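Local structure of putative oxidoreductase (Magnetospirillum magnetotacticum, 3C1A) at residues Gly120-Val125 with Gly289-Pro294; Leu130-Trp135 with Glu277-Arg282. The protein probably acts as a nicotinamide-dinucleotide-dependent oxidoreductase of the GFO/IDH/MocA family, although its substrate and reaction remain unidentified. All blocks are in the same frame, centred on the assembly; numbering follows the deposited sequence.

Contact 1. Residues Gly120-Val125 with Gly289-Pro294; sequences GVMVWV and GAVRQP
Met122, present as selenomethionine, reaches across to Ala290 and Pro294 and gives the largest share of any residue to the surface buried here. CG stands anti to the backbone N (chi1 -170°), beside the carbonyl carbon; the bend comes at chi3 (83°), which places CE over the indole of Trp124. The selenium lies 3.6 Å from Ala290 O and 3.7 Å from Pro294 CA, so it is in contact with both Ala290 and Pro294. CE sits 4.0 Å above the Trp124 ring plane, offset toward the rim, and is also 4.0 Å from Ala290 CB. That methyl in turn meets Trp124 CZ2 at 3.7 Å, approaching the indole obliquely. Met122 CE, Ala290 CB and the indole thus pack against one another, with no hydrogen bond between the two segments. The indole N-H is nonetheless satisfied: Trp124 NE1 bonds to Glu295 O, one residue beyond Pro294, which would limit how far the ring can turn.

In fold terms, strand 123-126, which Met122 immediately precedes, is an edge strand of the parallel Rossmann sheet, next to 95-99, and helix 279-290 comes back from much later in the chain to cover it. Packing is looser toward Val291, whose CG2 is 4.2 Å from Met122 CE. The solvent side belongs to Pro294, Gln293 and Arg292. Pro294 is exposed yet keeps CB 3.8 Å from the selenium, whereas Arg292 turns away from Met122 and forms a salt bridge with Glu71.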
loop_
_atom_site.group_PDB
_atom_site.type_symbol
_atom_site.label_atom_id
_atom_site.label_comp_id
_atom_site.label_asym_id
_atom_site.label_seq_id
_atom_site.Cartn_x
_atom_site.Cartn_y
_atom_site.Cartn_z
ATOM N N GLY A 120 -11.775 -18.771 -5.961
ATOM C CA GLY A 120 -11.430 -18.768 -4.523
ATOM C C GLY A 120 -9.993 -18.463 -4.119
ATOM O O GLY A 120 -9.662 -18.595 -2.934
ATOM N N VAL A 121 -9.147 -18.024 -5.048
ATOM C CA VAL A 121 -7.714 -17.781 -4.775
ATOM C C VAL A 121 -7.514 -16.540 -3.884
ATOM O O VAL A 121 -8.148 -15.510 -4.075
ATOM C CB VAL A 121 -6.862 -17.687 -6.100
ATOM C CG1 VAL A 121 -5.551 -17.078 -5.891
ATOM C CG2 VAL A 121 -6.762 -19.058 -6.849
HETATM N N MSE A 122 -6.637 -16.649 -2.896
HETATM C CA MSE A 122 -6.372 -15.547 -1.989
HETATM C C MSE A 122 -5.518 -14.462 -2.712
HETATM O O MSE A 122 -4.482 -14.779 -3.277
HETATM C CB MSE A 122 -5.667 -16.080 -0.744
HETATM C CG MSE A 122 -5.591 -15.075 0.300
HETATM SE SE MSE A 122 -4.469 -15.815 1.703
HETATM C CE MSE A 122 -2.704 -15.445 1.113
ATOM N N VAL A 123 -6.008 -13.205 -2.746
ATOM C CA VAL A 123 -5.282 -12.072 -3.326
ATOM C C VAL A 123 -5.248 -10.941 -2.313
ATOM O O VAL A 123 -6.294 -10.467 -1.868
ATOM C CB VAL A 123 -5.918 -11.592 -4.695
ATOM C CG1 VAL A 123 -5.165 -10.338 -5.302
ATOM C CG2 VAL A 123 -5.936 -12.773 -5.646
ATOM N N TRP A 124 -4.040 -10.563 -1.895
ATOM C CA TRP A 124 -3.848 -9.443 -1.006
ATOM C C TRP A 124 -3.207 -8.342 -1.810
ATOM O O TRP A 124 -2.425 -8.615 -2.721
ATOM C CB TRP A 124 -2.913 -9.820 0.145
ATOM C CG TRP A 124 -3.476 -10.740 1.194
ATOM C CD1 TRP A 124 -4.580 -11.518 1.103
ATOM C CD2 TRP A 124 -2.925 -10.986 2.495
ATOM N NE1 TRP A 124 -4.764 -12.251 2.268
ATOM C CE2 TRP A 124 -3.773 -11.922 3.146
ATOM C CE3 TRP A 124 -1.826 -10.499 3.180
ATOM C CZ2 TRP A 124 -3.533 -12.376 4.443
ATOM C CZ3 TRP A 124 -1.590 -10.970 4.471
ATOM C CH2 TRP A 124 -2.439 -11.885 5.074
ATOM N N VAL A 125 -3.541 -7.088 -1.483
ATOM C CA VAL A 125 -2.831 -5.966 -2.053
ATOM C C VAL A 125 -1.869 -5.367 -0.993
ATOM O O VAL A 125 -2.231 -5.179 0.167
ATOM C CB VAL A 125 -3.760 -4.917 -2.590
ATOM C CG1 VAL A 125 -2.962 -3.721 -3.122
ATOM C CG2 VAL A 125 -4.674 -5.544 -3.676
ATOM N N GLY A 289 2.084 -16.612 5.846
ATOM C CA GLY A 289 1.348 -17.359 6.865
ATOM C C GLY A 289 -0.091 -17.704 6.551
ATOM O O GLY A 289 -0.651 -18.627 7.144
ATOM N N ALA A 290 -0.694 -16.983 5.622
ATOM C CA ALA A 290 -2.057 -17.230 5.250
ATOM C C ALA A 290 -2.184 -18.129 4.012
ATOM O O ALA A 290 -3.282 -18.573 3.669
ATOM C CB ALA A 290 -2.759 -15.923 5.087
ATOM N N VAL A 291 -1.071 -18.454 3.346
ATOM C CA VAL A 291 -1.149 -19.077 2.027
ATOM C C VAL A 291 -1.875 -20.437 2.151
ATOM O O VAL A 291 -2.768 -20.732 1.370
ATOM C CB VAL A 291 0.280 -19.206 1.353
ATOM C CG1 VAL A 291 0.274 -20.239 0.219
ATOM C CG2 VAL A 291 0.764 -17.831 0.822
ATOM N N ARG A 292 -1.468 -21.225 3.131
ATOM C CA ARG A 292 -1.988 -22.571 3.335
ATOM C C ARG A 292 -3.251 -22.603 4.191
ATOM O O ARG A 292 -3.853 -23.659 4.359
ATOM C CB ARG A 292 -0.929 -23.451 3.984
ATOM C CG ARG A 292 0.348 -23.545 3.189
ATOM C CD ARG A 292 1.372 -24.349 3.896
ATOM N NE ARG A 292 2.543 -24.502 3.048
ATOM C CZ ARG A 292 3.743 -24.867 3.449
ATOM N NH1 ARG A 292 3.991 -25.153 4.717
ATOM N NH2 ARG A 292 4.712 -24.966 2.558
ATOM N N GLN A 293 -3.646 -21.459 4.731
ATOM C CA GLN A 293 -4.887 -21.326 5.485
ATOM C C GLN A 293 -5.457 -19.958 5.178
ATOM O O GLN A 293 -5.330 -19.022 5.979
ATOM C CB GLN A 293 -4.632 -21.492 6.975
ATOM C CG GLN A 293 -5.926 -21.514 7.771
ATOM C CD GLN A 293 -5.725 -21.911 9.226
ATOM O OE1 GLN A 293 -5.929 -21.099 10.132
ATOM N NE2 GLN A 293 -5.329 -23.160 9.457
ATOM N N PRO A 294 -6.055 -19.819 3.989
ATOM C CA PRO A 294 -6.356 -18.493 3.507
ATOM C C PRO A 294 -7.347 -17.714 4.348
ATOM O O PRO A 294 -8.195 -18.305 5.004
ATOM C CB PRO A 294 -6.928 -18.740 2.107
ATOM C CG PRO A 294 -6.513 -20.132 1.732
ATOM C CD PRO A 294 -6.468 -20.858 3.023
#

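Contact 2. Residues Leu130-Trp135 with Glu277-Arg282; sequences LFNPAW and EMPLTR
Asn132 lays its side chain alongside the ring of Pro279, both pointing the same way, with CG 3.7 Å from Pro279 CG. The contact joins two helix starts: Asn132 is the N-cap of helix 133-140 and Met278 that of helix 279-290, and each is followed by a proline in the first turn. CG of Asn132 is anti to its backbone N (chi1 -177°), and OD1 accepts from Ala134 N at 3.0 Å, the donor standing above the carbonyl plane; ND2 is bonded to Gln129 OE1. Replacing Asn132 with an alanine would probably leave Ala134 N without its capping acceptor, Gln129 OE1 without its amide partner and a gap beside Pro279 CG.

The other proline, Pro133, rests its CG and CD against the carbonyl of Glu277, with CD 3.4 Å from Glu277 O. Phe131 O, the carbonyl just before Asn132, is buried with no hydrogen-bonding partner in the model. Its close neighbours across the contact are mostly carbons: Pro279 CA gives a CA-H...O contact (3.5 Å, 143° at the hydrogen), and the aliphatic chain of Arg282 runs past it, extended from CG to NE. Phe131 CB meets Pro279 O at 3.6 Å, while its ring continues onto Ala283 and Leu286 farther along the helix.

Arg282 spans both sides, since its NH2 forms a salt bridge with Glu136 of helix 133-140. Its NH1 reaches back to Glu277 OE1 by a long, weak bond of 3.4 Å, and Glu277 OE2 pairs with Arg285. Phe131 O lies at the guanidinium edge, near its plane, but its nearest Arg282 atom is the methylene carbon CD, 3.1 Å away.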
loop_
_atom_site.group_PDB
_atom_site.type_symbol
_atom_site.label_atom_id
_atom_site.label_comp_id
_atom_site.label_asym_id
_atom_site.label_seq_id
_atom_site.Cartn_x
_atom_site.Cartn_y
_atom_site.Cartn_z
ATOM N N LEU A 130 -1.300 -0.533 6.038
ATOM C CA LEU A 130 -2.240 -1.423 6.666
ATOM C C LEU A 130 -1.560 -2.610 7.360
ATOM O O LEU A 130 -2.235 -3.386 8.002
ATOM C CB LEU A 130 -3.254 -1.905 5.648
ATOM C CG LEU A 130 -4.023 -0.808 4.931
ATOM C CD1 LEU A 130 -5.056 -1.458 4.061
ATOM C CD2 LEU A 130 -4.693 0.122 5.920
ATOM N N PHE A 131 -0.231 -2.737 7.203
ATOM C CA PHE A 131 0.587 -3.737 7.869
ATOM C C PHE A 131 1.569 -3.078 8.839
ATOM O O PHE A 131 2.515 -3.707 9.288
ATOM C CB PHE A 131 1.388 -4.532 6.809
ATOM C CG PHE A 131 0.532 -5.321 5.872
ATOM C CD1 PHE A 131 0.018 -6.559 6.248
ATOM C CD2 PHE A 131 0.209 -4.821 4.620
ATOM C CE1 PHE A 131 -0.762 -7.305 5.375
ATOM C CE2 PHE A 131 -0.572 -5.585 3.741
ATOM C CZ PHE A 131 -1.067 -6.809 4.134
ATOM N N ASN A 132 1.379 -1.790 9.119
ATOM C CA ASN A 132 2.272 -1.053 10.005
ATOM C C ASN A 132 1.777 -1.182 11.440
ATOM O O ASN A 132 0.626 -0.846 11.720
ATOM C CB ASN A 132 2.277 0.414 9.559
ATOM C CG ASN A 132 3.229 1.275 10.367
ATOM O OD1 ASN A 132 3.777 0.846 11.384
ATOM N ND2 ASN A 132 3.389 2.521 9.943
ATOM N N PRO A 133 2.625 -1.668 12.377
ATOM C CA PRO A 133 2.137 -1.691 13.766
ATOM C C PRO A 133 1.647 -0.353 14.365
ATOM O O PRO A 133 0.805 -0.365 15.238
ATOM C CB PRO A 133 3.354 -2.209 14.552
ATOM C CG PRO A 133 4.087 -3.040 13.536
ATOM C CD PRO A 133 3.977 -2.262 12.271
ATOM N N ALA A 134 2.149 0.774 13.887
ATOM C CA ALA A 134 1.686 2.058 14.355
ATOM C C ALA A 134 0.216 2.327 13.946
ATOM O O ALA A 134 -0.533 2.915 14.720
ATOM C CB ALA A 134 2.613 3.161 13.838
ATOM N N TRP A 135 -0.187 1.884 12.744
ATOM C CA TRP A 135 -1.547 2.080 12.226
ATOM C C TRP A 135 -2.509 1.184 12.993
ATOM O O TRP A 135 -3.591 1.600 13.401
ATOM C CB TRP A 135 -1.601 1.785 10.719
ATOM C CG TRP A 135 -2.974 1.906 10.167
ATOM C CD1 TRP A 135 -3.725 0.922 9.648
ATOM C CD2 TRP A 135 -3.753 3.100 10.087
ATOM N NE1 TRP A 135 -4.944 1.415 9.240
ATOM C CE2 TRP A 135 -4.981 2.757 9.510
ATOM C CE3 TRP A 135 -3.537 4.432 10.476
ATOM C CZ2 TRP A 135 -5.984 3.680 9.326
ATOM C CZ3 TRP A 135 -4.531 5.345 10.280
ATOM C CH2 TRP A 135 -5.742 4.971 9.716
ATOM N N GLU A 277 8.202 -4.132 14.616
ATOM C CA GLU A 277 8.266 -4.912 13.393
ATOM C C GLU A 277 8.111 -3.976 12.211
ATOM O O GLU A 277 7.267 -3.077 12.221
ATOM C CB GLU A 277 7.219 -6.026 13.347
ATOM C CG GLU A 277 7.330 -6.889 12.086
ATOM C CD GLU A 277 6.398 -8.082 12.074
ATOM O OE1 GLU A 277 5.360 -8.043 12.738
ATOM O OE2 GLU A 277 6.709 -9.082 11.405
HETATM N N MSE A 278 8.946 -4.162 11.192
HETATM C CA MSE A 278 8.828 -3.361 9.989
HETATM C C MSE A 278 7.568 -3.679 9.193
HETATM O O MSE A 278 7.185 -4.831 9.048
HETATM C CB MSE A 278 10.060 -3.478 9.122
HETATM C CG MSE A 278 11.003 -2.341 9.425
HETATM SE SE MSE A 278 12.149 -2.234 7.960
HETATM C CE MSE A 278 13.031 -3.632 8.310
ATOM N N PRO A 279 6.869 -2.643 8.719
ATOM C CA PRO A 279 5.646 -2.949 7.986
ATOM C C PRO A 279 5.795 -3.988 6.878
ATOM O O PRO A 279 4.969 -4.898 6.799
ATOM C CB PRO A 279 5.220 -1.589 7.422
ATOM C CG PRO A 279 5.786 -0.600 8.404
ATOM C CD PRO A 279 7.085 -1.196 8.865
ATOM N N LEU A 280 6.806 -3.861 6.015
ATOM C CA LEU A 280 6.944 -4.814 4.908
ATOM C C LEU A 280 7.247 -6.217 5.411
ATOM O O LEU A 280 6.817 -7.203 4.821
ATOM C CB LEU A 280 7.995 -4.357 3.902
ATOM C CG LEU A 280 8.238 -5.226 2.677
ATOM C CD1 LEU A 280 6.970 -5.334 1.879
ATOM C CD2 LEU A 280 9.376 -4.629 1.839
ATOM N N THR A 281 8.025 -6.317 6.476
ATOM C CA THR A 281 8.270 -7.605 7.073
ATOM C C THR A 281 6.948 -8.212 7.536
ATOM O O THR A 281 6.671 -9.379 7.251
ATOM C CB THR A 281 9.290 -7.518 8.212
ATOM O OG1 THR A 281 10.537 -7.017 7.701
ATOM C CG2 THR A 281 9.480 -8.872 8.843
ATOM N N ARG A 282 6.102 -7.401 8.180
ATOM C CA ARG A 282 4.777 -7.834 8.599
ATOM C C ARG A 282 3.893 -8.284 7.477
ATOM O O ARG A 282 3.253 -9.314 7.595
ATOM C CB ARG A 282 4.072 -6.716 9.343
ATOM C CG ARG A 282 2.795 -7.139 10.065
ATOM C CD ARG A 282 2.499 -6.151 11.172
ATOM N NE ARG A 282 1.214 -6.435 11.775
ATOM C CZ ARG A 282 1.053 -7.090 12.915
ATOM N NH1 ARG A 282 2.094 -7.546 13.608
ATOM N NH2 ARG A 282 -0.173 -7.295 13.367
#

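From the N terminus, the chain first builds the Rossmann sheet, and contact 1 opens at 120-125, on the way into edge strand 123-126. A few residues on, 130-135 opens contact 2 at the start of helix 133-140. The eight-stranded mixed sheet follows, and the chain then returns to 277-282, closing contact 2 first; one run of helix 279-290 later, 289-294 closes contact 1. The loops are therefore nested, not crossed, with centres about 18 Å apart. Helix 279-290 serves both, its start meeting helix 133-140, its later part and the turn after it meeting edge strand 123-126 and the residues leading into it. The two contacts also touch directly, Trp124 CZ3 packing 3.9 Å from Phe131 CE1.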